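Local coordinates for protein nitroreductase (Desulfitobacterium hafniense, PDB 3PXV) that binds flavin mononucleotide as its cofactor and, as a member of the nitroreductase family, probably acts as an FMN-dependent oxidoreductase, at residues S15-K20 against L89-P94. Sequence-based numbering, arbitrary orientation.
Sequences SCRDFK and LFYGAP. With FMN (flavin mononucleotide), chain F.
Phe19 and Tyr91 are joined through their backbones: the amide of Phe19 donates to Tyr91 O at 3.1 Å, the donor standing almost in line with the carbonyl. That carbonyl belongs to a type I' turn, Phe90 to Ala93, closed by Ala93 N bonding to Phe90 O. The Tyr91 ring lies alongside the Arg17 chain, which is extended from CG to NE, and Arg17 CB sits over the ring centre in a CH-pi contact of 3.7 Å. Both side chains point the same way and end on FMN O2, which accepts Tyr91 OH at 2.5 Å and Arg17 NE at 2.7 Å, the latter bond nearly straight (173°). Arg17 NH2 bonds to FMN N1 at 3.1 Å, the guanidinium plane standing 76° from the Tyr91 ring. In this FMN-dependent nitroreductase fold, the loops after helix 5-12 and before strand 95-101 thus meet at the flavin, where positive charge beside N1 and O2 would probably stabilise the anionic reduced form. Ser15 N and OG bond to the phosphate oxygens FMN O1P and O2P. A leucine in place of Tyr91 would probably leave FMN O2 without its hydroxyl donor and the Arg17 chain freer to swing. Farther from the flavin, the Phe19 ring is sandwiched between Cys16 SG, over its centre, and Ala93 CB, a CH-pi contact on the opposite face, offset toward the rim, 4.1 Å from the centroid.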
loop_
_atom_site.group_PDB
_atom_site.type_symbol
_atom_site.label_atom_id
_atom_site.label_comp_id
_atom_site.label_asym_id
_atom_site.label_seq_id
_atom_site.Cartn_x
_atom_site.Cartn_y
_atom_site.Cartn_z
ATOM N N SER B 15 11.508 -6.627 7.647
ATOM C CA SER B 15 12.395 -5.582 7.164
ATOM C C SER B 15 13.852 -5.986 7.330
ATOM O O SER B 15 14.355 -6.073 8.442
ATOM C CB SER B 15 12.135 -4.276 7.893
ATOM O OG SER B 15 10.925 -3.699 7.469
ATOM N N CYS B 16 14.540 -6.241 6.235
ATOM C CA CYS B 16 15.951 -6.625 6.311
ATOM C C CYS B 16 16.854 -5.392 6.417
ATOM O O CYS B 16 16.693 -4.430 5.636
ATOM C CB CYS B 16 16.341 -7.448 5.078
ATOM S SG CYS B 16 18.061 -7.904 4.975
ATOM N N ARG B 17 17.791 -5.410 7.360
ATOM C CA ARG B 17 18.718 -4.289 7.501
ATOM C C ARG B 17 20.214 -4.697 7.457
ATOM O O ARG B 17 21.060 -4.095 8.110
ATOM C CB ARG B 17 18.407 -3.518 8.779
ATOM C CG ARG B 17 17.095 -2.801 8.703
ATOM C CD ARG B 17 16.903 -1.855 9.871
ATOM N NE ARG B 17 15.603 -1.209 9.746
ATOM C CZ ARG B 17 14.489 -1.636 10.330
ATOM N NH1 ARG B 17 14.504 -2.698 11.141
ATOM N NH2 ARG B 17 13.350 -0.976 10.124
ATOM N N ASP B 18 20.522 -5.695 6.651
ATOM C CA ASP B 18 21.878 -6.182 6.534
ATOM C C ASP B 18 21.878 -7.124 5.338
ATOM O O ASP B 18 21.486 -8.297 5.439
ATOM C CB ASP B 18 22.262 -6.913 7.823
ATOM C CG ASP B 18 23.668 -7.442 7.802
ATOM O OD1 ASP B 18 24.443 -7.049 6.917
ATOM O OD2 ASP B 18 24.004 -8.246 8.691
ATOM N N PHE B 19 22.282 -6.587 4.197
ATOM C CA PHE B 19 22.306 -7.326 2.938
ATOM C C PHE B 19 23.700 -7.755 2.492
ATOM O O PHE B 19 24.674 -7.067 2.744
ATOM C CB PHE B 19 21.740 -6.441 1.821
ATOM C CG PHE B 19 20.276 -6.077 1.981
ATOM C CD1 PHE B 19 19.897 -4.946 2.667
ATOM C CD2 PHE B 19 19.290 -6.825 1.356
ATOM C CE1 PHE B 19 18.556 -4.591 2.770
ATOM C CE2 PHE B 19 17.951 -6.480 1.469
ATOM C CZ PHE B 19 17.591 -5.365 2.160
ATOM N N LYS B 20 23.767 -8.895 1.811
ATOM C CA LYS B 20 24.979 -9.381 1.173
ATOM C C LYS B 20 25.120 -8.543 -0.101
ATOM O O LYS B 20 24.153 -7.886 -0.521
ATOM C CB LYS B 20 24.860 -10.885 0.839
ATOM C CG LYS B 20 24.688 -11.789 2.082
ATOM C CD LYS B 20 24.198 -13.228 1.773
ATOM C CE LYS B 20 25.302 -14.237 1.617
ATOM N NZ LYS B 20 26.022 -14.512 2.912
ATOM N N LEU B 89 22.291 3.718 5.196
ATOM C CA LEU B 89 20.927 4.098 4.946
ATOM C C LEU B 89 20.324 2.948 4.099
ATOM O O LEU B 89 19.185 2.562 4.304
ATOM C CB LEU B 89 20.966 5.451 4.233
ATOM C CG LEU B 89 20.024 6.609 4.522
ATOM C CD1 LEU B 89 19.857 6.887 6.001
ATOM C CD2 LEU B 89 20.538 7.857 3.779
ATOM N N PHE B 90 21.127 2.353 3.207
ATOM C CA PHE B 90 20.673 1.250 2.381
ATOM C C PHE B 90 21.140 -0.134 2.823
ATOM O O PHE B 90 20.918 -1.118 2.120
ATOM C CB PHE B 90 21.014 1.493 0.914
ATOM C CG PHE B 90 20.465 2.784 0.370
ATOM C CD1 PHE B 90 19.270 3.327 0.852
ATOM C CD2 PHE B 90 21.099 3.418 -0.681
ATOM C CE1 PHE B 90 18.763 4.519 0.330
ATOM C CE2 PHE B 90 20.600 4.590 -1.217
ATOM C CZ PHE B 90 19.436 5.149 -0.714
ATOM N N TYR B 91 21.744 -0.207 4.002
ATOM C CA TYR B 91 22.197 -1.448 4.613
ATOM C C TYR B 91 22.982 -2.397 3.686
ATOM O O TYR B 91 22.906 -3.621 3.804
ATOM C CB TYR B 91 20.993 -2.158 5.234
ATOM C CG TYR B 91 20.154 -1.249 6.126
ATOM C CD1 TYR B 91 20.602 -0.854 7.395
ATOM C CD2 TYR B 91 18.903 -0.795 5.701
ATOM C CE1 TYR B 91 19.819 -0.027 8.202
ATOM C CE2 TYR B 91 18.125 0.050 6.503
ATOM C CZ TYR B 91 18.586 0.423 7.747
ATOM O OH TYR B 91 17.801 1.246 8.518
ATOM N N GLY B 92 23.764 -1.820 2.788
ATOM C CA GLY B 92 24.596 -2.598 1.858
ATOM C C GLY B 92 23.835 -3.269 0.727
ATOM O O GLY B 92 24.365 -4.181 0.089
ATOM N N ALA B 93 22.586 -2.846 0.500
ATOM C CA ALA B 93 21.748 -3.424 -0.547
ATOM C C ALA B 93 22.358 -3.093 -1.878
ATOM O O ALA B 93 22.749 -1.951 -2.095
ATOM C CB ALA B 93 20.326 -2.885 -0.486
ATOM N N PRO B 94 22.422 -4.081 -2.781
ATOM C CA PRO B 94 23.014 -3.878 -4.087
ATOM C C PRO B 94 22.046 -3.356 -5.147
ATOM O O PRO B 94 22.463 -3.096 -6.266
ATOM C CB PRO B 94 23.515 -5.277 -4.435
ATOM C CG PRO B 94 22.463 -6.169 -3.824
ATOM C CD PRO B 94 22.059 -5.490 -2.562
HETATM N N1 FMN F . 13.065 1.092 7.893
HETATM C C2 FMN F . 14.336 1.626 7.805
HETATM O O2 FMN F . 15.302 1.106 8.359
HETATM N N3 FMN F . 14.534 2.770 7.082
HETATM C C4 FMN F . 13.498 3.408 6.444
HETATM O O4 FMN F . 13.749 4.429 5.823
HETATM C C4A FMN F . 12.214 2.867 6.532
HETATM N N5 FMN F . 11.149 3.457 5.911
HETATM C C5A FMN F . 9.960 2.783 5.787
HETATM C C6 FMN F . 8.976 3.284 4.931
HETATM C C7 FMN F . 7.764 2.625 4.777
HETATM C C7M FMN F . 6.754 3.191 3.854
HETATM C C8 FMN F . 7.531 1.461 5.494
HETATM C C8M FMN F . 6.254 0.711 5.374
HETATM C C9 FMN F . 8.513 0.952 6.350
HETATM C C9A FMN F . 9.745 1.617 6.504
HETATM N N10 FMN F . 10.739 1.152 7.348
HETATM C C10 FMN F . 12.003 1.698 7.263
HETATM C "C1'" FMN F . 10.630 -0.253 7.863
HETATM C "C2'" FMN F . 9.802 -0.267 9.136
HETATM O "O2'" FMN F . 10.622 0.170 10.202
HETATM C "C3'" FMN F . 9.256 -1.673 9.368
HETATM O "O3'" FMN F . 8.399 -2.062 8.315
HETATM C "C4'" FMN F . 8.473 -1.724 10.668
HETATM O "O4'" FMN F . 9.383 -1.451 11.690
HETATM C "C5'" FMN F . 7.809 -3.080 10.904
HETATM O "O5'" FMN F . 8.785 -4.105 10.896
HETATM P P FMN F . 8.758 -5.266 9.788
HETATM O O1P FMN F . 10.014 -6.058 9.960
HETATM O O2P FMN F . 8.717 -4.711 8.351
HETATM O O3P FMN F . 7.553 -6.080 10.123
#